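PDB 6RXA: argininosuccinate lyase from Chelativorans sp., which acts as an EDDS lyase, a C-N lyase of the aspartase/fumarase superfamily, and probably can also cleave argininosuccinate to fumarate and L-arginine. Local coordinates for residues Gln127-Thr131 with Ile332-Ile336; Gln164-His170 with Arg443-Pro449. The protein carries 2 engineered substitutions. All coordinates share one frame; numbering follows the deposited sequence.

Interaction 1. Residues Gln127-Thr131 with Ile332-Ile336; sequences QLLRT and IDALI
Arg130 of helix 112-147 reaches across to Asp333 of helix 329-348, its NH1 giving Asp333 OD1 a hydrogen bond of 2.8 Å that is also a salt bridge. The bond is nearly straight (165°), and Asp333 OD1 lies close to the guanidinium plane. Ile336 covers one guanidinium face, with CG1 3.7 Å from Arg130 CZ; arginine suits a partly buried place like this, because the flat group can rest on hydrocarbon while its edge carries the polar bond. Deeper in, Ile336 CD1 meets Thr131 CA at 3.7 Å and Leu335 CD2 meets Thr131 CG2 at 3.9 Å. The segments run almost parallel, their axes 13° apart, within the largely helical body of the aspartase/fumarase fold. Leu335 also packs on helix 236-262, and Thr131 on Tyr186 of helix 168-193. Behind the salt bridge stands Gln127, whose chain bends at chi2 (-60°) and brings OE1 to 2.9 Å from Arg130 NH1, which donates to it in the carbonyl plane, on a lone pair. Two oxygens therefore grip NH1 in its plane and limit rotation of the guanidinium. Gln127 OE1 also lies 3.4 Å from Ile332 CG2. The buried hydroxyl of Thr131 is satisfied one turn back, OG1 donating to Gln127 O at 2.8 Å.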
loop_
_atom_site.group_PDB
_atom_site.type_symbol
_atom_site.label_atom_id
_atom_site.label_comp_id
_atom_site.label_asym_id
_atom_site.label_seq_id
_atom_site.Cartn_x
_atom_site.Cartn_y
_atom_site.Cartn_z
ATOM N N GLN A 127 3.158 23.805 -5.616
ATOM C CA GLN A 127 3.157 23.102 -4.337
ATOM C C GLN A 127 4.519 22.491 -4.033
ATOM O O GLN A 127 4.894 22.355 -2.863
ATOM C CB GLN A 127 2.071 22.036 -4.324
ATOM C CG GLN A 127 0.664 22.624 -4.328
ATOM C CD GLN A 127 0.382 23.508 -3.133
ATOM O OE1 GLN A 127 0.443 23.067 -1.989
ATOM N NE2 GLN A 127 0.068 24.772 -3.392
ATOM N N LEU A 128 5.267 22.123 -5.071
ATOM C CA LEU A 128 6.624 21.627 -4.874
ATOM C C LEU A 128 7.550 22.736 -4.392
ATOM O O LEU A 128 8.366 22.513 -3.488
ATOM C CB LEU A 128 7.115 20.964 -6.158
ATOM C CG LEU A 128 8.411 20.170 -6.142
ATOM C CD1 LEU A 128 8.356 19.155 -5.027
ATOM C CD2 LEU A 128 8.558 19.490 -7.493
ATOM N N LEU A 129 7.436 23.950 -4.944
ATOM C CA LEU A 129 8.221 25.060 -4.409
ATOM C C LEU A 129 7.814 25.384 -2.969
ATOM O O LEU A 129 8.667 25.650 -2.117
ATOM C CB LEU A 129 8.101 26.294 -5.300
ATOM C CG LEU A 129 8.673 26.102 -6.702
ATOM C CD1 LEU A 129 8.551 27.379 -7.513
ATOM C CD2 LEU A 129 10.124 25.652 -6.666
ATOM N N ARG A 130 6.511 25.363 -2.680
ATOM C CA ARG A 130 6.035 25.520 -1.305
ATOM C C ARG A 130 6.654 24.473 -0.384
ATOM O O ARG A 130 7.090 24.787 0.737
ATOM C CB ARG A 130 4.512 25.396 -1.322
ATOM C CG ARG A 130 3.838 25.559 0.018
ATOM C CD ARG A 130 2.368 25.172 -0.080
ATOM N NE ARG A 130 1.660 25.384 1.183
ATOM C CZ ARG A 130 0.581 24.702 1.558
ATOM N NH1 ARG A 130 0.080 23.747 0.767
ATOM N NH2 ARG A 130 0.019 24.960 2.733
ATOM N N THR A 131 6.712 23.225 -0.847
ATOM C CA THR A 131 7.262 22.138 -0.046
ATOM C C THR A 131 8.761 22.300 0.151
ATOM O O THR A 131 9.262 22.134 1.271
ATOM C CB THR A 131 6.945 20.807 -0.740
ATOM O OG1 THR A 131 5.527 20.593 -0.768
ATOM C CG2 THR A 131 7.590 19.641 -0.024
ATOM N N ILE A 332 -1.027 17.453 0.343
ATOM C CA ILE A 332 0.114 18.348 0.428
ATOM C C ILE A 332 -0.037 19.270 1.623
ATOM O O ILE A 332 0.930 19.544 2.343
ATOM C CB ILE A 332 0.304 19.114 -0.893
ATOM C CG1 ILE A 332 0.582 18.117 -2.018
ATOM C CG2 ILE A 332 1.441 20.099 -0.754
ATOM C CD1 ILE A 332 0.385 18.696 -3.429
ATOM N N ASP A 333 -1.260 19.759 1.862
ATOM C CA ASP A 333 -1.475 20.641 2.997
ATOM C C ASP A 333 -1.093 19.962 4.308
ATOM O O ASP A 333 -0.546 20.610 5.206
ATOM C CB ASP A 333 -2.931 21.076 3.056
ATOM C CG ASP A 333 -3.329 21.981 1.918
ATOM O OD1 ASP A 333 -2.449 22.539 1.234
ATOM O OD2 ASP A 333 -4.546 22.145 1.730
ATOM N N ALA A 334 -1.378 18.660 4.438
ATOM C CA ALA A 334 -1.002 17.938 5.652
ATOM C C ALA A 334 0.510 17.880 5.817
ATOM O O ALA A 334 1.030 18.044 6.929
ATOM C CB ALA A 334 -1.559 16.516 5.612
ATOM N N LEU A 335 1.229 17.603 4.725
ATOM C CA LEU A 335 2.683 17.572 4.768
ATOM C C LEU A 335 3.240 18.900 5.240
ATOM O O LEU A 335 4.152 18.937 6.072
ATOM C CB LEU A 335 3.232 17.216 3.385
ATOM C CG LEU A 335 4.754 17.192 3.251
ATOM C CD1 LEU A 335 5.164 16.239 2.116
ATOM C CD2 LEU A 335 5.352 18.573 2.989
ATOM N N ILE A 336 2.692 20.009 4.730
ATOM C CA ILE A 336 3.209 21.321 5.097
ATOM C C ILE A 336 2.949 21.595 6.571
ATOM O O ILE A 336 3.819 22.102 7.287
ATOM C CB ILE A 336 2.611 22.411 4.182
ATOM C CG1 ILE A 336 3.029 22.204 2.717
ATOM C CG2 ILE A 336 3.030 23.783 4.692
ATOM C CD1 ILE A 336 4.497 22.404 2.424
HETATM O O HOH W 1 -2.210 22.098 -1.672
HETATM O O HOH W 2 -1.194 23.355 5.400
#

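Interaction 2. Residues Gln164-His170 with Arg443-Pro449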
loop_
_atom_site.group_PDB
_atom_site.type_symbol
_atom_site.label_atom_id
_atom_site.label_comp_id
_atom_site.label_asym_id
_atom_site.label_seq_id
_atom_site.Cartn_x
_atom_site.Cartn_y
_atom_site.Cartn_z
ATOM N N GLN A 164 25.864 4.360 22.639
ATOM C CA GLN A 164 27.129 5.025 22.954
ATOM C C GLN A 164 26.864 6.503 23.170
ATOM O O GLN A 164 25.815 7.032 22.796
ATOM C CB GLN A 164 28.155 4.838 21.834
ATOM C CG GLN A 164 28.630 3.395 21.602
ATOM C CD GLN A 164 29.565 3.276 20.409
ATOM O OE1 GLN A 164 29.756 4.231 19.650
ATOM N NE2 GLN A 164 30.148 2.095 20.232
ATOM N N PRO A 165 27.836 7.234 23.748
ATOM C CA PRO A 165 27.660 8.681 23.933
ATOM C C PRO A 165 27.847 9.458 22.635
ATOM O O PRO A 165 28.767 9.192 21.860
ATOM C CB PRO A 165 28.754 9.047 24.949
ATOM C CG PRO A 165 29.148 7.738 25.591
ATOM C CD PRO A 165 29.013 6.738 24.482
ATOM N N ILE A 166 26.962 10.442 22.422
ATOM C CA ILE A 166 27.066 11.402 21.329
ATOM C C ILE A 166 26.747 12.779 21.902
ATOM O O ILE A 166 26.839 12.996 23.113
ATOM C CB ILE A 166 26.116 11.041 20.172
ATOM C CG1 ILE A 166 24.664 11.041 20.645
ATOM C CG2 ILE A 166 26.483 9.693 19.576
ATOM C CD1 ILE A 166 23.652 11.217 19.513
ATOM N N THR A 167 26.349 13.712 21.040
ATOM C CA THR A 167 25.780 14.973 21.494
ATOM C C THR A 167 24.473 15.209 20.750
ATOM O O THR A 167 24.227 14.636 19.684
ATOM C CB THR A 167 26.706 16.162 21.225
ATOM O OG1 THR A 167 26.798 16.350 19.805
ATOM C CG2 THR A 167 28.081 15.925 21.809
ATOM N N LEU A 168 23.628 16.072 21.315
ATOM C CA LEU A 168 22.403 16.449 20.617
ATOM C C LEU A 168 22.713 17.072 19.257
ATOM O O LEU A 168 21.993 16.830 18.280
ATOM C CB LEU A 168 21.564 17.376 21.499
ATOM C CG LEU A 168 20.261 17.913 20.903
ATOM C CD1 LEU A 168 19.346 16.776 20.452
ATOM C CD2 LEU A 168 19.564 18.798 21.910
ATOM N N GLY A 169 23.784 17.866 19.166
ATOM C CA GLY A 169 24.179 18.406 17.875
ATOM C C GLY A 169 24.476 17.334 16.844
ATOM O O GLY A 169 24.082 17.441 15.683
ATOM N N HIS A 170 25.230 16.309 17.242
ATOM C CA HIS A 170 25.535 15.202 16.341
ATOM C C HIS A 170 24.267 14.524 15.839
ATOM O O HIS A 170 24.139 14.228 14.646
ATOM C CB HIS A 170 26.433 14.222 17.091
ATOM C CG HIS A 170 26.764 12.985 16.327
ATOM N ND1 HIS A 170 26.310 11.744 16.714
ATOM C CD2 HIS A 170 27.507 12.789 15.212
ATOM C CE1 HIS A 170 26.754 10.837 15.861
ATOM N NE2 HIS A 170 27.485 11.445 14.942
ATOM N N ARG A 443 35.753 10.225 19.518
ATOM C CA ARG A 443 35.071 9.929 18.257
ATOM C C ARG A 443 35.120 11.181 17.387
ATOM O O ARG A 443 34.138 11.916 17.240
ATOM C CB ARG A 443 33.648 9.463 18.528
ATOM C CG ARG A 443 33.572 8.089 19.187
ATOM C CD ARG A 443 32.172 7.786 19.727
ATOM N NE ARG A 443 32.090 6.364 20.050
ATOM C CZ ARG A 443 32.702 5.801 21.085
ATOM N NH1 ARG A 443 32.614 4.489 21.291
ATOM N NH2 ARG A 443 33.409 6.549 21.921
ATOM N N GLU A 444 36.297 11.412 16.794
ATOM C CA GLU A 444 36.599 12.675 16.125
ATOM C C GLU A 444 36.741 12.577 14.605
ATOM O O GLU A 444 37.114 13.569 13.969
ATOM C CB GLU A 444 37.844 13.322 16.740
ATOM C CG GLU A 444 39.076 12.434 16.713
ATOM C CD GLU A 444 40.308 13.149 17.229
ATOM O OE1 GLU A 444 41.390 12.524 17.261
ATOM O OE2 GLU A 444 40.186 14.336 17.600
ATOM N N GLY A 445 36.422 11.447 13.995
ATOM C CA GLY A 445 36.467 11.348 12.551
ATOM C C GLY A 445 35.269 11.993 11.852
ATOM O O GLY A 445 34.392 12.616 12.462
ATOM N N LYS A 446 35.243 11.823 10.528
ATOM C CA LYS A 446 34.149 12.376 9.732
ATOM C C LYS A 446 32.819 11.789 10.184
ATOM O O LYS A 446 32.656 10.563 10.256
ATOM C CB LYS A 446 34.358 12.088 8.251
ATOM C CG LYS A 446 35.567 12.776 7.636
ATOM C CD LYS A 446 35.711 12.372 6.174
ATOM C CE LYS A 446 36.796 13.150 5.467
ATOM N NZ LYS A 446 36.737 12.875 4.003
ATOM N N GLY A 447 31.864 12.670 10.482
ATOM C CA GLY A 447 30.517 12.270 10.850
ATOM C C GLY A 447 30.333 11.794 12.269
ATOM O O GLY A 447 29.269 11.267 12.605
ATOM N N MET A 448 31.343 11.953 13.112
ATOM C CA MET A 448 31.351 11.466 14.483
ATOM C C MET A 448 31.038 12.610 15.436
ATOM O O MET A 448 31.035 13.781 15.050
ATOM C CB MET A 448 32.706 10.823 14.758
ATOM C CG MET A 448 32.996 9.708 13.753
ATOM S SD MET A 448 34.480 8.790 14.179
ATOM C CE MET A 448 34.750 7.844 12.673
ATOM N N PRO A 449 30.724 12.301 16.702
ATOM C CA PRO A 449 30.119 13.319 17.580
ATOM C C PRO A 449 31.067 14.335 18.214
ATOM O O PRO A 449 30.570 15.293 18.830
ATOM C CB PRO A 449 29.412 12.485 18.657
ATOM C CG PRO A 449 30.190 11.190 18.698
ATOM C CD PRO A 449 30.527 10.940 17.240
HETATM O O HOH W 3 32.635 2.774 18.726
HETATM O O HOH W 4 29.124 17.642 19.109
#
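Pro449 lays its ring against His170 and the end of strand 161-167, and of all the residues here it has the most surface buried. Its CB sits over one face of the imidazole, 3.8 Å from the centroid of the His170 ring and 21° off the normal, a CH-pi contact. Pro449 CB also touches Ile166 CB at 3.9 Å, so the compact, rigid proline fills the corner where strand passes into helix. With chi1 at 176°, CG of His170 turns away from the backbone N, and the ring is carried out from the helix toward the 443-449 loop; there His170 NE2 donates to Gly447 O at 2.9 Å, with the oxygen in the ring plane.

Gly447 occupies the third place of a type II beta turn from Gly445 to Met448, where positive phi suits a residue without a side chain. On the other segment Thr167 is the N-cap of helix 168-193, its OG1 accepting from His170 N at 3.0 Å; a water links Thr167 OG1 to Pro449 O. In this aspartase/fumarase-type subunit the contact joins a strand-to-helix junction to the loop leading into the long helix 451-500.

With an alanine in place of His170, Gly447 O would probably lose its imidazole donor and Pro449 CB the ring face it rests on, opening a gap beside the turn. Gly447 O also accepts from Ser228 of the second subunit, whose Ala204 packs on Pro449.

At the other end Arg443 NE donates to Gln164 OE1 at 3.2 Å. This is a bent bond (138°), with NE above the amide's carbonyl plane, and a water bridges Gln164 NE2 and, weakly, Arg443 NH1. The stronger hold on the guanidinium is a salt bridge from NH2 to Asp369, so arginine's several N-H groups serve more than one partner.

In the fold
Interactions 1 and 2 lie well apart, their centres 32 Å from each other and their nearest atoms about 21 Å apart. Their segments alternate along the chain: 127-131, 164-170, 332-336, 443-449. Interaction 1 lies near the centre of the chain and pairs helix 112-147 with helix 329-348; interaction 2, farther out, joins strand 161-167 and the start of helix 168-193 to the loop before helix 451-500. Helix 168-193 connects the two places, since it begins in interaction 2 and its Tyr186 packs on Thr131. Interaction 1 is internal to one subunit, whereas interaction 2 also meets neighbouring subunits of the tetramer and has Gln164 about 8 Å from the fumarate-binding Thr158, between side chains.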